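PDB 1QQH: papillomavirus transcription factor E2 from Human papillomavirus type 18, which regulates viral transcription and probably supports genome replication, the crystallised fragment being part of its N-terminal activation domain. Local coordinates for residues A[74-77]-A[78-82]; A[53-57]-A[58-62]. The protein carries 1 engineered substitution. One frame throughout, in Å; residues are numbered along the deposited sequence.

Contact 1 (A[74-77]-A[78-82]); sequences YMTD and AGTWD
Tyr74 and Asp82 face each other as an antiparallel hydrogen-bonded pair just short of the end of a beta hairpin. Asp82 N reaches Tyr74 O at 2.8 Å, almost straight at 165°, and Asp82 O receives Tyr74 N in return. Tyr74 CG sits between the backbone N and the carbonyl carbon (chi1 64°), which swings the ring across to the partner strand, where Asp82 CB sits over one of its faces, 3.5 Å from Tyr74 CZ. Met75 pairs with Trp81 in the next, non-hydrogen-bonded position, on the other face of the sheet. Its CB lies over the six-membered ring of the indole, 3.9 Å from the centroid and only 3° off the normal. The sulfur continues past Gly79 to an oblique Met-aromatic contact with the five-membered ring. Thr76 opens the type I turn that ends at Gly79. Its backbone N bonds Thr80 O at 2.7 Å, and Thr76 OG1 bonds Thr80 OG1 at 2.9 Å. Asp77 and Ala78 take the middle of the turn, and Gly79 follows with a positive phi. Thr76 and Thr80 are thus tied twice, through main chain and hydroxyls, which limits how far the two arms can part beside the turn; farther back, a hydrogen bond from Tyr74 OH to Glu98 N pins the far end of the ring while Asp82 CB lies over its face.

Contact 2 (A[53-57]-A[58-62]); sequences QVYFD and GNKDN
Phe56 and Asn62 meet on the packed side of the bend that follows strand 45-56. Phe56 has Val54 CG1 over one face of its ring and packs against Trp120 and helix 107-111, so it is buried. From the loop, Asn62 ND2 approaches Phe56 CB at 3.5 Å, its side chain crossing that of the phenylalanine at about a right angle. Next along the strand, the edge of the Tyr55 ring is also closely met, by backbone: Lys60 O lies 3.3 Å from Tyr55 CD2, and Asn59 O, likewise near the ring plane, is 3.7 Å from Tyr55 CB. His123, from the adjoining strand 120-124, meets the same tyrosine ring-to-ring.

Residues 57-62 form the reversal joining the antiparallel strands 45-56 and 63-75, and it starts with an inverse gamma turn centred on Gly58. Its bond, Asn59 N to Asp57 O, is weak, 3.1 Å long and bent to 139°. Asp57, with a positive phi, takes the chain out of the strand, and its OD1 is hydrogen-bonded to Thr117 N.

Toward solvent the hold is looser. Gly58, Lys60 and Asn62 are all exposed, and Asn62 ND2 stands 3.8 Å from Asp57 OD2. What the lysine offers here is its arm, laid over one face of the tyrosine. The chain bends at chi2 (-58°) and then runs extended, so that Lys60 CD packs 3.6 Å from Tyr55 CE2 and Lys60 NZ ends 4.6 Å from the centroid of the Tyr55 ring. At 3° off the normal this is a cation-pi contact almost squarely above the face, and the ammonium also has a long, weak ion pair with Glu121.

Overall arrangement
After the N-terminal helix 3-19 the chain enters the antiparallel sheet along strand 45-56. Contact 2 (53-57 with 58-62) turns it at the far end of that strand and sends it back along strand 63-75. At the end of this second strand contact 1 (74-77 with 78-82) reverses it again into strand 81-89. The two contacts therefore come in series, neither nested nor crossed, and close successive turns of an antiparallel meander. They lie on opposite sides of the chain's centre, their own centres 37 Å apart, with strand 63-75 running between them. Contact 2 adjoins strand 120-124, whereas contact 1 adjoins the loop residues Ser20, Cys44 and Glu98.

Contact 1 (A[74-77]-A[78-82])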
ATOM      1  N   TYR A  74     -11.942   8.011   7.325  1.00 36.89           N
ATOM      2  CA  TYR A  74     -13.250   7.609   6.844  1.00 39.47           C
ATOM      3  C   TYR A  74     -13.571   8.427   5.609  1.00 41.94           C
ATOM      4  O   TYR A  74     -12.951   9.462   5.359  1.00 41.52           O
ATOM      5  CB  TYR A  74     -14.303   7.844   7.930  1.00 37.46           C
ATOM      6  CG  TYR A  74     -14.503   9.293   8.305  1.00 37.50           C
ATOM      7  CD1 TYR A  74     -15.478  10.064   7.674  1.00 37.60           C
ATOM      8  CD2 TYR A  74     -13.734   9.890   9.311  1.00 37.35           C
ATOM      9  CE1 TYR A  74     -15.696  11.392   8.034  1.00 38.78           C
ATOM     10  CE2 TYR A  74     -13.941  11.226   9.681  1.00 38.50           C
ATOM     11  CZ  TYR A  74     -14.928  11.970   9.040  1.00 39.17           C
ATOM     12  OH  TYR A  74     -15.173  13.276   9.409  1.00 38.30           O
ATOM     13  N   MET A  75     -14.533   7.956   4.830  1.00 46.35           N
ATOM     14  CA  MET A  75     -14.926   8.657   3.622  1.00 50.72           C
ATOM     15  C   MET A  75     -16.323   9.266   3.792  1.00 51.71           C
ATOM     16  O   MET A  75     -17.258   8.592   4.224  1.00 50.49           O
ATOM     17  CB  MET A  75     -14.901   7.690   2.436  1.00 54.27           C
ATOM     18  CG  MET A  75     -15.212   8.339   1.096  1.00 59.93           C
ATOM     19  SD  MET A  75     -15.244   7.138  -0.268  1.00 64.39           S
ATOM     20  CE  MET A  75     -13.723   7.571  -1.148  1.00 64.29           C
ATOM     21  N   THR A  76     -16.452  10.551   3.472  1.00 53.30           N
ATOM     22  CA  THR A  76     -17.740  11.227   3.584  1.00 55.41           C
ATOM     23  C   THR A  76     -18.681  10.690   2.512  1.00 57.71           C
ATOM     24  O   THR A  76     -18.263   9.961   1.608  1.00 57.87           O
ATOM     25  CB  THR A  76     -17.604  12.754   3.389  1.00 54.25           C
ATOM     26  OG1 THR A  76     -17.268  13.039   2.026  1.00 52.89           O
ATOM     27  CG2 THR A  76     -16.519  13.309   4.292  1.00 53.55           C
ATOM     28  N   ASP A  77     -19.954  11.044   2.617  1.00 60.66           N
ATOM     29  CA  ASP A  77     -20.943  10.604   1.642  1.00 63.19           C
ATOM     30  C   ASP A  77     -20.444  11.060   0.271  1.00 63.31           C
ATOM     31  O   ASP A  77     -20.468  10.305  -0.701  1.00 63.46           O
ATOM     32  CB  ASP A  77     -22.292  11.245   1.958  1.00 65.37           C
ATOM     33  CG  ASP A  77     -22.591  11.259   3.451  1.00 68.38           C
ATOM     34  OD1 ASP A  77     -22.715  10.166   4.050  1.00 69.93           O
ATOM     35  OD2 ASP A  77     -22.695  12.366   4.025  1.00 69.50           O
ATOM     36  N   ALA A  78     -19.971  12.302   0.221  1.00 63.07           N
ATOM     37  CA  ALA A  78     -19.436  12.892  -1.002  1.00 62.46           C
ATOM     38  C   ALA A  78     -18.278  12.058  -1.545  1.00 62.32           C
ATOM     39  O   ALA A  78     -17.853  12.233  -2.690  1.00 62.64           O
ATOM     40  CB  ALA A  78     -18.962  14.317  -0.724  1.00 62.07           C
ATOM     41  N   GLY A  79     -17.763  11.155  -0.714  1.00 60.61           N
ATOM     42  CA  GLY A  79     -16.665  10.313  -1.140  1.00 58.11           C
ATOM     43  C   GLY A  79     -15.291  10.889  -0.853  1.00 57.05           C
ATOM     44  O   GLY A  79     -14.294  10.379  -1.359  1.00 57.69           O
ATOM     45  N   THR A  80     -15.222  11.947  -0.051  1.00 55.25           N
ATOM     46  CA  THR A  80     -13.931  12.545   0.276  1.00 53.73           C
ATOM     47  C   THR A  80     -13.403  11.934   1.573  1.00 51.90           C
ATOM     48  O   THR A  80     -14.170  11.621   2.486  1.00 51.36           O
ATOM     49  CB  THR A  80     -14.029  14.074   0.446  1.00 54.31           C
ATOM     50  OG1 THR A  80     -14.691  14.384   1.676  1.00 55.48           O
ATOM     51  CG2 THR A  80     -14.809  14.683  -0.702  1.00 55.62           C
ATOM     52  N   TRP A  81     -12.089  11.760   1.647  1.00 49.48           N
ATOM     53  CA  TRP A  81     -11.476  11.168   2.829  1.00 47.92           C
ATOM     54  C   TRP A  81     -11.102  12.177   3.902  1.00 46.68           C
ATOM     55  O   TRP A  81     -10.390  13.143   3.642  1.00 47.30           O
ATOM     56  CB  TRP A  81     -10.225  10.365   2.440  1.00 45.92           C
ATOM     57  CG  TRP A  81     -10.538   9.140   1.664  1.00 44.20           C
ATOM     58  CD1 TRP A  81     -10.660   9.037   0.312  1.00 44.36           C
ATOM     59  CD2 TRP A  81     -10.865   7.851   2.197  1.00 43.68           C
ATOM     60  NE1 TRP A  81     -11.049   7.766  -0.033  1.00 44.58           N
ATOM     61  CE2 TRP A  81     -11.184   7.017   1.105  1.00 43.23           C
ATOM     62  CE3 TRP A  81     -10.925   7.322   3.495  1.00 42.71           C
ATOM     63  CZ2 TRP A  81     -11.560   5.680   1.267  1.00 43.37           C
ATOM     64  CZ3 TRP A  81     -11.299   5.998   3.659  1.00 42.43           C
ATOM     65  CH2 TRP A  81     -11.613   5.190   2.547  1.00 44.10           C
ATOM     66  N   ASP A  82     -11.597  11.949   5.112  1.00 46.30           N
ATOM     67  CA  ASP A  82     -11.278  12.813   6.240  1.00 45.16           C
ATOM     68  C   ASP A  82     -10.474  11.999   7.238  1.00 43.43           C
ATOM     69  O   ASP A  82     -10.549  10.774   7.258  1.00 41.90           O
ATOM     70  CB  ASP A  82     -12.543  13.354   6.910  1.00 47.17           C
ATOM     71  CG  ASP A  82     -13.223  14.422   6.082  1.00 50.18           C
ATOM     72  OD1 ASP A  82     -12.513  15.314   5.556  1.00 51.37           O
ATOM     73  OD2 ASP A  82     -14.466  14.379   5.964  1.00 51.68           O
TER

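Contact 2 (A[53-57]-A[58-62])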
ATOM      1  N   GLN A  53      -7.267  -0.618  27.871  1.00 38.59           N
ATOM      2  CA  GLN A  53      -7.562  -1.728  28.769  1.00 40.18           C
ATOM      3  C   GLN A  53      -8.882  -1.511  29.480  1.00 39.54           C
ATOM      4  O   GLN A  53      -9.153  -0.423  29.983  1.00 38.53           O
ATOM      5  CB  GLN A  53      -6.484  -1.872  29.829  1.00 43.15           C
ATOM      6  CG  GLN A  53      -5.098  -2.088  29.314  1.00 47.60           C
ATOM      7  CD  GLN A  53      -4.108  -2.082  30.452  1.00 52.37           C
ATOM      8  OE1 GLN A  53      -3.945  -1.066  31.145  1.00 54.49           O
ATOM      9  NE2 GLN A  53      -3.446  -3.220  30.673  1.00 53.72           N
ATOM     10  N   VAL A  54      -9.699  -2.555  29.523  1.00 39.07           N
ATOM     11  CA  VAL A  54     -10.981  -2.482  30.195  1.00 39.18           C
ATOM     12  C   VAL A  54     -11.053  -3.581  31.239  1.00 41.16           C
ATOM     13  O   VAL A  54     -10.791  -4.747  30.947  1.00 40.89           O
ATOM     14  CB  VAL A  54     -12.149  -2.668  29.213  1.00 38.54           C
ATOM     15  CG1 VAL A  54     -13.465  -2.680  29.974  1.00 37.61           C
ATOM     16  CG2 VAL A  54     -12.146  -1.545  28.189  1.00 37.46           C
ATOM     17  N   TYR A  55     -11.390  -3.196  32.462  1.00 43.20           N
ATOM     18  CA  TYR A  55     -11.517  -4.146  33.560  1.00 45.89           C
ATOM     19  C   TYR A  55     -12.998  -4.276  33.897  1.00 46.08           C
ATOM     20  O   TYR A  55     -13.637  -3.301  34.288  1.00 44.66           O
ATOM     21  CB  TYR A  55     -10.751  -3.653  34.789  1.00 47.21           C
ATOM     22  CG  TYR A  55      -9.280  -3.422  34.543  1.00 50.06           C
ATOM     23  CD1 TYR A  55      -8.830  -2.262  33.914  1.00 52.07           C
ATOM     24  CD2 TYR A  55      -8.336  -4.364  34.932  1.00 51.63           C
ATOM     25  CE1 TYR A  55      -7.471  -2.047  33.684  1.00 53.17           C
ATOM     26  CE2 TYR A  55      -6.975  -4.162  34.706  1.00 53.59           C
ATOM     27  CZ  TYR A  55      -6.550  -3.002  34.084  1.00 53.81           C
ATOM     28  OH  TYR A  55      -5.204  -2.800  33.870  1.00 55.98           O
ATOM     29  N   PHE A  56     -13.538  -5.478  33.733  1.00 48.22           N
ATOM     30  CA  PHE A  56     -14.945  -5.719  34.018  1.00 51.22           C
ATOM     31  C   PHE A  56     -15.126  -6.142  35.460  1.00 54.66           C
ATOM     32  O   PHE A  56     -14.353  -6.943  35.985  1.00 55.21           O
ATOM     33  CB  PHE A  56     -15.499  -6.775  33.070  1.00 48.42           C
ATOM     34  CG  PHE A  56     -15.370  -6.396  31.629  1.00 46.08           C
ATOM     35  CD1 PHE A  56     -14.354  -6.927  30.844  1.00 45.54           C
ATOM     36  CD2 PHE A  56     -16.238  -5.462  31.066  1.00 45.62           C
ATOM     37  CE1 PHE A  56     -14.197  -6.535  29.523  1.00 44.68           C
ATOM     38  CE2 PHE A  56     -16.092  -5.061  29.749  1.00 43.99           C
ATOM     39  CZ  PHE A  56     -15.067  -5.600  28.974  1.00 45.47           C
ATOM     40  N   ASP A  57     -16.157  -5.593  36.093  1.00 59.29           N
ATOM     41  CA  ASP A  57     -16.439  -5.870  37.495  1.00 63.91           C
ATOM     42  C   ASP A  57     -15.264  -5.252  38.243  1.00 66.25           C
ATOM     43  O   ASP A  57     -14.473  -4.518  37.648  1.00 67.26           O
ATOM     44  CB  ASP A  57     -16.504  -7.377  37.750  1.00 64.63           C
ATOM     45  CG  ASP A  57     -17.405  -8.098  36.760  1.00 66.86           C
ATOM     46  OD1 ASP A  57     -18.589  -7.714  36.630  1.00 67.80           O
ATOM     47  OD2 ASP A  57     -16.928  -9.054  36.111  1.00 68.21           O
ATOM     48  N   GLY A  58     -15.143  -5.534  39.534  1.00 68.71           N
ATOM     49  CA  GLY A  58     -14.038  -4.970  40.289  1.00 71.54           C
ATOM     50  C   GLY A  58     -12.853  -5.914  40.322  1.00 73.35           C
ATOM     51  O   GLY A  58     -12.361  -6.267  41.397  1.00 74.21           O
ATOM     52  N   ASN A  59     -12.376  -6.316  39.145  1.00 74.19           N
ATOM     53  CA  ASN A  59     -11.261  -7.250  39.072  1.00 75.08           C
ATOM     54  C   ASN A  59     -10.234  -6.915  37.997  1.00 75.58           C
ATOM     55  O   ASN A  59     -10.581  -6.747  36.829  1.00 75.43           O
ATOM     56  CB  ASN A  59     -11.806  -8.664  38.846  1.00 74.76           C
ATOM     57  CG  ASN A  59     -10.711  -9.696  38.685  1.00 75.28           C
ATOM     58  OD1 ASN A  59      -9.815  -9.810  39.524  1.00 75.91           O
ATOM     59  ND2 ASN A  59     -10.780 -10.462  37.605  1.00 75.68           N
ATOM     60  N   LYS A  60      -8.968  -6.823  38.400  1.00 76.37           N
ATOM     61  CA  LYS A  60      -7.884  -6.526  37.467  1.00 76.96           C
ATOM     62  C   LYS A  60      -7.711  -7.685  36.490  1.00 76.64           C
ATOM     63  O   LYS A  60      -7.244  -7.497  35.367  1.00 77.02           O
ATOM     64  CB  LYS A  60      -6.573  -6.274  38.217  1.00 77.87           C
ATOM     65  CG  LYS A  60      -6.592  -5.041  39.112  1.00 79.73           C
ATOM     66  CD  LYS A  60      -6.921  -3.776  38.326  1.00 80.26           C
ATOM     67  CE  LYS A  60      -7.007  -2.557  39.239  1.00 80.94           C
ATOM     68  NZ  LYS A  60      -7.355  -1.318  38.490  1.00 81.18           N
ATOM     69  N   ASP A  61      -8.075  -8.887  36.924  1.00 76.21           N
ATOM     70  CA  ASP A  61      -7.997 -10.051  36.052  1.00 75.50           C
ATOM     71  C   ASP A  61      -9.219  -9.911  35.156  1.00 74.60           C
ATOM     72  O   ASP A  61     -10.059  -9.043  35.399  1.00 74.78           O
ATOM     73  CB  ASP A  61      -8.091 -11.349  36.861  1.00 77.26           C
ATOM     74  CG  ASP A  61      -6.970 -11.489  37.880  1.00 78.53           C
ATOM     75  OD1 ASP A  61      -5.788 -11.538  37.468  1.00 79.55           O
ATOM     76  OD2 ASP A  61      -7.273 -11.550  39.094  1.00 79.23           O
ATOM     77  N   ASN A  62      -9.332 -10.750  34.130  1.00 73.13           N
ATOM     78  CA  ASN A  62     -10.482 -10.659  33.232  1.00 71.29           C
ATOM     79  C   ASN A  62     -10.390  -9.319  32.486  1.00 70.07           C
ATOM     80  O   ASN A  62     -11.398  -8.739  32.087  1.00 70.81           O
ATOM     81  CB  ASN A  62     -11.778 -10.758  34.061  1.00 70.49           C
ATOM     82  CG  ASN A  62     -13.036 -10.503  33.245  1.00 69.61           C
ATOM     83  OD1 ASN A  62     -13.157 -10.955  32.107  1.00 69.33           O
ATOM     84  ND2 ASN A  62     -13.987  -9.790  33.837  1.00 68.41           N
TER